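Local coordinates for putative major capsid protein (Cafeteriavirus-dependent mavirus, PDB 6G44) that probably builds the capsid shell of the marine virophage mavirus as a double jelly-roll major capsid protein that forms trimers, at residues C[234-239]-C[264-269]; C[73-78]-C[101-106]. All coordinates share one frame; numbering follows the deposited sequence.

Interaction 1 of 2, residues C[234-239]-C[264-269]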
loop_
_atom_site.group_PDB
_atom_site.type_symbol
_atom_site.label_atom_id
_atom_site.label_comp_id
_atom_site.label_asym_id
_atom_site.label_seq_id
_atom_site.Cartn_x
_atom_site.Cartn_y
_atom_site.Cartn_z
ATOM N N GLY C 234 -17.239 -7.835 -30.474
ATOM C CA GLY C 234 -17.975 -7.504 -29.257
ATOM C C GLY C 234 -18.654 -8.710 -28.637
ATOM O O GLY C 234 -19.507 -9.340 -29.263
ATOM N N GLN C 235 -18.239 -9.084 -27.427
ATOM C CA GLN C 235 -18.859 -10.164 -26.671
ATOM C C GLN C 235 -19.206 -9.665 -25.273
ATOM O O GLN C 235 -18.824 -10.303 -24.273
ATOM C CB GLN C 235 -17.962 -11.404 -26.628
ATOM C CG GLN C 235 -17.681 -12.030 -27.973
ATOM C CD GLN C 235 -18.918 -12.666 -28.582
ATOM O OE1 GLN C 235 -19.824 -13.124 -27.872
ATOM N NE2 GLN C 235 -18.983 -12.653 -29.914
ATOM N N PHE C 236 -19.912 -8.551 -25.214
ATOM C CA PHE C 236 -20.344 -7.855 -23.967
ATOM C C PHE C 236 -21.614 -8.532 -23.473
ATOM O O PHE C 236 -22.709 -7.945 -23.472
ATOM C CB PHE C 236 -20.541 -6.376 -24.200
ATOM C CG PHE C 236 -19.297 -5.683 -24.650
ATOM C CD1 PHE C 236 -18.953 -5.560 -25.995
ATOM C CD2 PHE C 236 -18.418 -5.146 -23.704
ATOM C CE1 PHE C 236 -17.811 -4.915 -26.392
ATOM C CE2 PHE C 236 -17.262 -4.508 -24.119
ATOM C CZ PHE C 236 -16.959 -4.374 -25.441
ATOM N N LYS C 237 -21.419 -9.757 -23.044
ATOM C CA LYS C 237 -22.504 -10.631 -22.648
ATOM C C LYS C 237 -22.352 -10.977 -21.194
ATOM O O LYS C 237 -21.288 -10.783 -20.623
ATOM C CB LYS C 237 -22.503 -11.878 -23.507
ATOM C CG LYS C 237 -21.341 -12.813 -23.340
ATOM C CD LYS C 237 -21.345 -13.812 -24.483
ATOM C CE LYS C 237 -20.370 -14.928 -24.205
ATOM N NZ LYS C 237 -20.183 -15.766 -25.420
ATOM N N PRO C 238 -23.418 -11.477 -20.564
ATOM C CA PRO C 238 -23.418 -11.642 -19.122
ATOM C C PRO C 238 -22.270 -12.496 -18.585
ATOM O O PRO C 238 -21.663 -12.123 -17.562
ATOM C CB PRO C 238 -24.786 -12.270 -18.864
ATOM C CG PRO C 238 -25.634 -11.704 -19.926
ATOM C CD PRO C 238 -24.754 -11.774 -21.124
ATOM N N GLU C 239 -21.919 -13.593 -19.236
ATOM C CA GLU C 239 -20.829 -14.432 -18.731
ATOM C C GLU C 239 -19.474 -13.726 -18.737
ATOM O O GLU C 239 -18.577 -14.106 -18.010
ATOM C CB GLU C 239 -20.737 -15.731 -19.554
ATOM C CG GLU C 239 -19.749 -16.732 -19.018
ATOM C CD GLU C 239 -19.972 -18.149 -19.501
ATOM O OE1 GLU C 239 -20.762 -18.355 -20.456
ATOM O OE2 GLU C 239 -19.323 -19.060 -18.928
ATOM N N PHE C 264 -27.392 -1.638 -24.810
ATOM C CA PHE C 264 -25.912 -1.539 -24.910
ATOM C C PHE C 264 -25.459 -0.374 -25.785
ATOM O O PHE C 264 -25.952 -0.183 -26.901
ATOM C CB PHE C 264 -25.317 -2.843 -25.388
ATOM C CG PHE C 264 -23.824 -2.843 -25.431
ATOM C CD1 PHE C 264 -23.113 -3.150 -24.288
ATOM C CD2 PHE C 264 -23.141 -2.536 -26.573
ATOM C CE1 PHE C 264 -21.721 -3.155 -24.315
ATOM C CE2 PHE C 264 -21.752 -2.537 -26.608
ATOM C CZ PHE C 264 -21.047 -2.824 -25.458
ATOM N N LYS C 265 -24.541 0.432 -25.237
ATOM C CA LYS C 265 -23.888 1.503 -25.956
ATOM C C LYS C 265 -22.392 1.443 -25.667
ATOM O O LYS C 265 -21.983 0.978 -24.596
ATOM C CB LYS C 265 -24.420 2.855 -25.517
ATOM C CG LYS C 265 -25.902 3.063 -25.806
ATOM C CD LYS C 265 -26.168 3.176 -27.291
ATOM C CE LYS C 265 -27.634 3.467 -27.613
ATOM N NZ LYS C 265 -27.871 3.292 -29.087
ATOM N N ILE C 266 -21.598 1.882 -26.629
ATOM C CA ILE C 266 -20.149 1.910 -26.499
ATOM C C ILE C 266 -19.580 3.095 -27.257
ATOM O O ILE C 266 -20.013 3.391 -28.384
ATOM C CB ILE C 266 -19.515 0.575 -26.934
ATOM C CG1 ILE C 266 -17.997 0.531 -26.614
ATOM C CG2 ILE C 266 -19.794 0.277 -28.400
ATOM C CD1 ILE C 266 -17.359 -0.807 -26.891
ATOM N N ASN C 267 -18.660 3.816 -26.611
ATOM C CA ASN C 267 -17.899 4.896 -27.241
ATOM C C ASN C 267 -16.417 4.692 -26.954
ATOM O O ASN C 267 -16.074 4.092 -25.938
ATOM C CB ASN C 267 -18.350 6.246 -26.682
ATOM C CG ASN C 267 -19.784 6.591 -27.046
ATOM O OD1 ASN C 267 -20.342 6.056 -27.999
ATOM N ND2 ASN C 267 -20.368 7.526 -26.321
ATOM N N MET C 268 -15.566 5.191 -27.840
ATOM C CA MET C 268 -14.111 5.219 -27.624
ATOM C C MET C 268 -13.737 6.614 -27.218
ATOM O O MET C 268 -14.072 7.565 -27.920
ATOM C CB MET C 268 -13.343 4.784 -28.852
ATOM C CG MET C 268 -11.835 4.816 -28.640
ATOM S SD MET C 268 -10.920 3.866 -29.863
ATOM C CE MET C 268 -11.260 4.822 -31.332
ATOM N N LEU C 269 -13.065 6.753 -26.067
ATOM C CA LEU C 269 -12.710 8.035 -25.497
ATOM C C LEU C 269 -11.209 8.185 -25.525
ATOM O O LEU C 269 -10.494 7.293 -25.021
ATOM C CB LEU C 269 -13.194 8.151 -24.063
ATOM C CG LEU C 269 -14.670 8.487 -23.822
ATOM C CD1 LEU C 269 -15.663 7.578 -24.536
ATOM C CD2 LEU C 269 -15.000 8.524 -22.350
#
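Phe236 lays its ring against the end of the Phe264 ring, and Ile266 meets its far tip. The contact can be followed outward along Phe236. Its CB already touches Phe264, standing 3.4 Å from Phe264 CE1. Phe236 CG comes next, 3.4 Å from Phe264 CZ, and CD1 and CD2 also lie near the same end of that ring. Phe264 CZ therefore sits over one face of the Phe236 ring, displaced toward its rim. The ring planes are inclined at 34° with centroids 4.9 Å apart, so the two rings meet obliquely. Phe236 CE1 lies between the two partners, 4.0 Å from Phe264 CZ and 4.2 Å from Ile266 CD1. At the tip, Phe236 CZ reaches Ile266 CD1 at 3.9 Å. Ile266 gets there by full extension: CG1 lies anti to the backbone N (chi1 -172°) and CD1 continues the chain outward. Large flat and branched hydrocarbons suit this buried place, where no hydrogen bond crosses between the segments. Phe236 itself is the centre of an inverse gamma turn, closed by a weak bond from Lys237 N to Gln235 O, which carries the chain out of strand 222-235 and toward helix 238-241. Phe236, Phe264 and Ile266 all pack on Ile59 of strand 58-66 and Val77 of strand 74-84, the latter a neighbour of strand 258-273 in the sheet.

Interaction 2 of 2, residues C[73-78]-C[101-106]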
loop_
_atom_site.group_PDB
_atom_site.type_symbol
_atom_site.label_atom_id
_atom_site.label_comp_id
_atom_site.label_asym_id
_atom_site.label_seq_id
_atom_site.Cartn_x
_atom_site.Cartn_y
_atom_site.Cartn_z
ATOM N N PRO C 73 -6.143 4.801 -25.336
ATOM C CA PRO C 73 -7.553 5.014 -25.514
ATOM C C PRO C 73 -8.411 4.063 -24.668
ATOM O O PRO C 73 -7.990 2.935 -24.351
ATOM C CB PRO C 73 -7.774 4.752 -27.012
ATOM C CG PRO C 73 -6.653 3.879 -27.429
ATOM C CD PRO C 73 -5.486 4.339 -26.571
ATOM N N ARG C 74 -9.586 4.520 -24.298
ATOM C CA ARG C 74 -10.475 3.786 -23.432
ATOM C C ARG C 74 -11.800 3.523 -24.124
ATOM O O ARG C 74 -12.178 4.234 -25.065
ATOM C CB ARG C 74 -10.742 4.549 -22.113
ATOM C CG ARG C 74 -9.470 4.956 -21.379
ATOM C CD ARG C 74 -9.752 5.684 -20.081
ATOM N NE ARG C 74 -10.195 4.810 -18.996
ATOM C CZ ARG C 74 -9.385 4.133 -18.189
ATOM N NH1 ARG C 74 -9.919 3.397 -17.238
ATOM N NH2 ARG C 74 -8.073 4.171 -18.337
ATOM N N LEU C 75 -12.512 2.532 -23.644
ATOM C CA LEU C 75 -13.868 2.262 -24.070
ATOM C C LEU C 75 -14.829 2.502 -22.922
ATOM O O LEU C 75 -14.627 1.983 -21.809
ATOM C CB LEU C 75 -13.978 0.813 -24.551
ATOM C CG LEU C 75 -13.113 0.445 -25.747
ATOM C CD1 LEU C 75 -13.071 -1.057 -26.006
ATOM C CD2 LEU C 75 -13.591 1.165 -27.013
ATOM N N ARG C 76 -15.891 3.269 -23.179
ATOM C CA ARG C 76 -16.950 3.529 -22.220
ATOM C C ARG C 76 -18.154 2.718 -22.669
ATOM O O ARG C 76 -18.674 2.965 -23.768
ATOM C CB ARG C 76 -17.297 5.023 -22.111
ATOM C CG ARG C 76 -18.447 5.334 -21.148
ATOM C CD ARG C 76 -19.024 6.721 -21.442
ATOM N NE ARG C 76 -20.019 7.160 -20.465
ATOM C CZ ARG C 76 -21.335 6.923 -20.510
ATOM N NH1 ARG C 76 -21.892 6.181 -21.475
ATOM N NH2 ARG C 76 -22.110 7.421 -19.538
ATOM N N VAL C 77 -18.567 1.766 -21.850
ATOM C CA VAL C 77 -19.753 0.945 -22.137
ATOM C C VAL C 77 -20.827 1.268 -21.153
ATOM O O VAL C 77 -20.553 1.527 -19.972
ATOM C CB VAL C 77 -19.484 -0.558 -22.164
ATOM C CG1 VAL C 77 -18.513 -0.929 -23.274
ATOM C CG2 VAL C 77 -19.045 -1.076 -20.803
ATOM N N SER C 78 -22.071 1.273 -21.629
ATOM C CA SER C 78 -23.214 1.399 -20.769
ATOM C C SER C 78 -24.264 0.397 -21.203
ATOM O O SER C 78 -24.394 0.116 -22.392
ATOM C CB SER C 78 -23.764 2.816 -20.748
ATOM O OG SER C 78 -24.260 3.183 -21.990
ATOM N N PHE C 101 -11.977 -6.723 -15.010
ATOM C CA PHE C 101 -11.677 -6.205 -16.367
ATOM C C PHE C 101 -12.794 -6.566 -17.355
ATOM O O PHE C 101 -12.549 -7.231 -18.366
ATOM C CB PHE C 101 -10.292 -6.651 -16.865
ATOM C CG PHE C 101 -9.221 -6.416 -15.839
ATOM C CD1 PHE C 101 -8.689 -5.165 -15.714
ATOM C CD2 PHE C 101 -8.845 -7.408 -14.947
ATOM C CE1 PHE C 101 -7.776 -4.875 -14.733
ATOM C CE2 PHE C 101 -7.931 -7.121 -13.933
ATOM C CZ PHE C 101 -7.403 -5.851 -13.828
ATOM N N PRO C 102 -14.009 -6.134 -17.029
ATOM C CA PRO C 102 -15.170 -6.640 -17.813
ATOM C C PRO C 102 -15.195 -6.196 -19.264
ATOM O O PRO C 102 -15.780 -6.903 -20.099
ATOM C CB PRO C 102 -16.371 -6.096 -17.049
ATOM C CG PRO C 102 -15.847 -4.858 -16.386
ATOM C CD PRO C 102 -14.438 -5.198 -15.974
ATOM N N VAL C 103 -14.589 -5.065 -19.582
ATOM C CA VAL C 103 -14.514 -4.629 -20.982
ATOM C C VAL C 103 -13.563 -5.514 -21.740
ATOM O O VAL C 103 -13.932 -6.074 -22.777
ATOM C CB VAL C 103 -14.178 -3.142 -21.129
ATOM C CG1 VAL C 103 -13.880 -2.752 -22.581
ATOM C CG2 VAL C 103 -15.295 -2.304 -20.535
ATOM N N ASN C 104 -12.330 -5.678 -21.273
ATOM C CA ASN C 104 -11.379 -6.510 -22.025
ATOM C C ASN C 104 -11.759 -8.002 -22.022
ATOM O O ASN C 104 -11.491 -8.706 -23.011
ATOM C CB ASN C 104 -9.940 -6.248 -21.562
ATOM C CG ASN C 104 -9.448 -4.909 -22.029
ATOM O OD1 ASN C 104 -9.070 -4.757 -23.187
ATOM N ND2 ASN C 104 -9.426 -3.912 -21.115
ATOM N N ARG C 105 -12.422 -8.471 -20.966
ATOM C CA ARG C 105 -12.959 -9.843 -20.941
ATOM C C ARG C 105 -13.959 -10.106 -22.055
ATOM O O ARG C 105 -14.138 -11.257 -22.460
ATOM C CB ARG C 105 -13.668 -10.145 -19.625
ATOM C CG ARG C 105 -12.766 -10.573 -18.489
ATOM C CD ARG C 105 -13.575 -11.013 -17.262
ATOM N NE ARG C 105 -14.590 -12.028 -17.531
ATOM C CZ ARG C 105 -14.413 -13.357 -17.460
ATOM N NH1 ARG C 105 -15.446 -14.185 -17.710
ATOM N NH2 ARG C 105 -13.224 -13.874 -17.149
ATOM N N SER C 106 -14.608 -9.037 -22.498
ATOM C CA SER C 106 -15.686 -9.107 -23.503
ATOM C C SER C 106 -15.171 -8.970 -24.935
ATOM O O SER C 106 -16.001 -8.880 -25.855
ATOM C CB SER C 106 -16.697 -8.013 -23.214
ATOM O OG SER C 106 -17.363 -8.249 -21.985
#
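This is apolar packing of a short, weakly bonded helical turn, about residues 102-105, on the start of strand 74-84, at a buried face of its sheet in one jelly roll of the fold. Val103 carries it from the helical side, giving one methyl group to Leu75 and the other to Val77. One branch, Val103 CG1, lies 3.9 Å from Leu75 CD1 and also comes near Leu75 CB; the two side chains cross at a slant. The other branch, Val103 CG2, meets Val77 CG2 at 4.0 Å, the valines passing each other in opposite directions. The fork is set by its first torsion: with CG1 anti to the backbone N (chi1 171°), CG2 falls beside that nitrogen and each methyl faces a different strand residue. Leu75 and Val77, two apart on the strand, both direct their CB toward the turn, whereas the intervening Arg76 points away from it. Beta-branched valine fits a strand well, and on the helical side its short, forked side chain lets the backbone come close. The turn is held from within by Arg105 N bonding to Phe101 O at 2.9 Å, and by Ser106 OG donating to Pro102 O at 2.8 Å, nearly in line with the carbonyl bond. Pro102 suits the first turn, where no helical amide hydrogen is needed. Asn104 fastens the turn's flank to Glu204, Ala205 and Val207 at the end of strand 195-205 and just beyond. A helical turn between strands 96-98 and 110-114 thus covers part of one sheet in this double jelly-roll capsid protein.

In the fold
Beyond several N-terminal strands the chain runs through strand 74-84, and after strand 96-98 the turn at 102-105 folds back on it: interaction 2 closes this loop. Much later, strand 222-235 leads into the turn at 236, and the chain returns through strand 258-273 to close interaction 1. The two loops thus follow in series, neither nested nor crossed, yet their centres lie only about 6 Å apart. Strands 74-84 and 258-273 are antiparallel neighbours, with Leu269 N probably bonded to Arg74 O, while Gln235 N probably bonds to Ser106 O. Together they tie the helical turn and the end of strand 222-235 to this strand pair in one continuous buried patch.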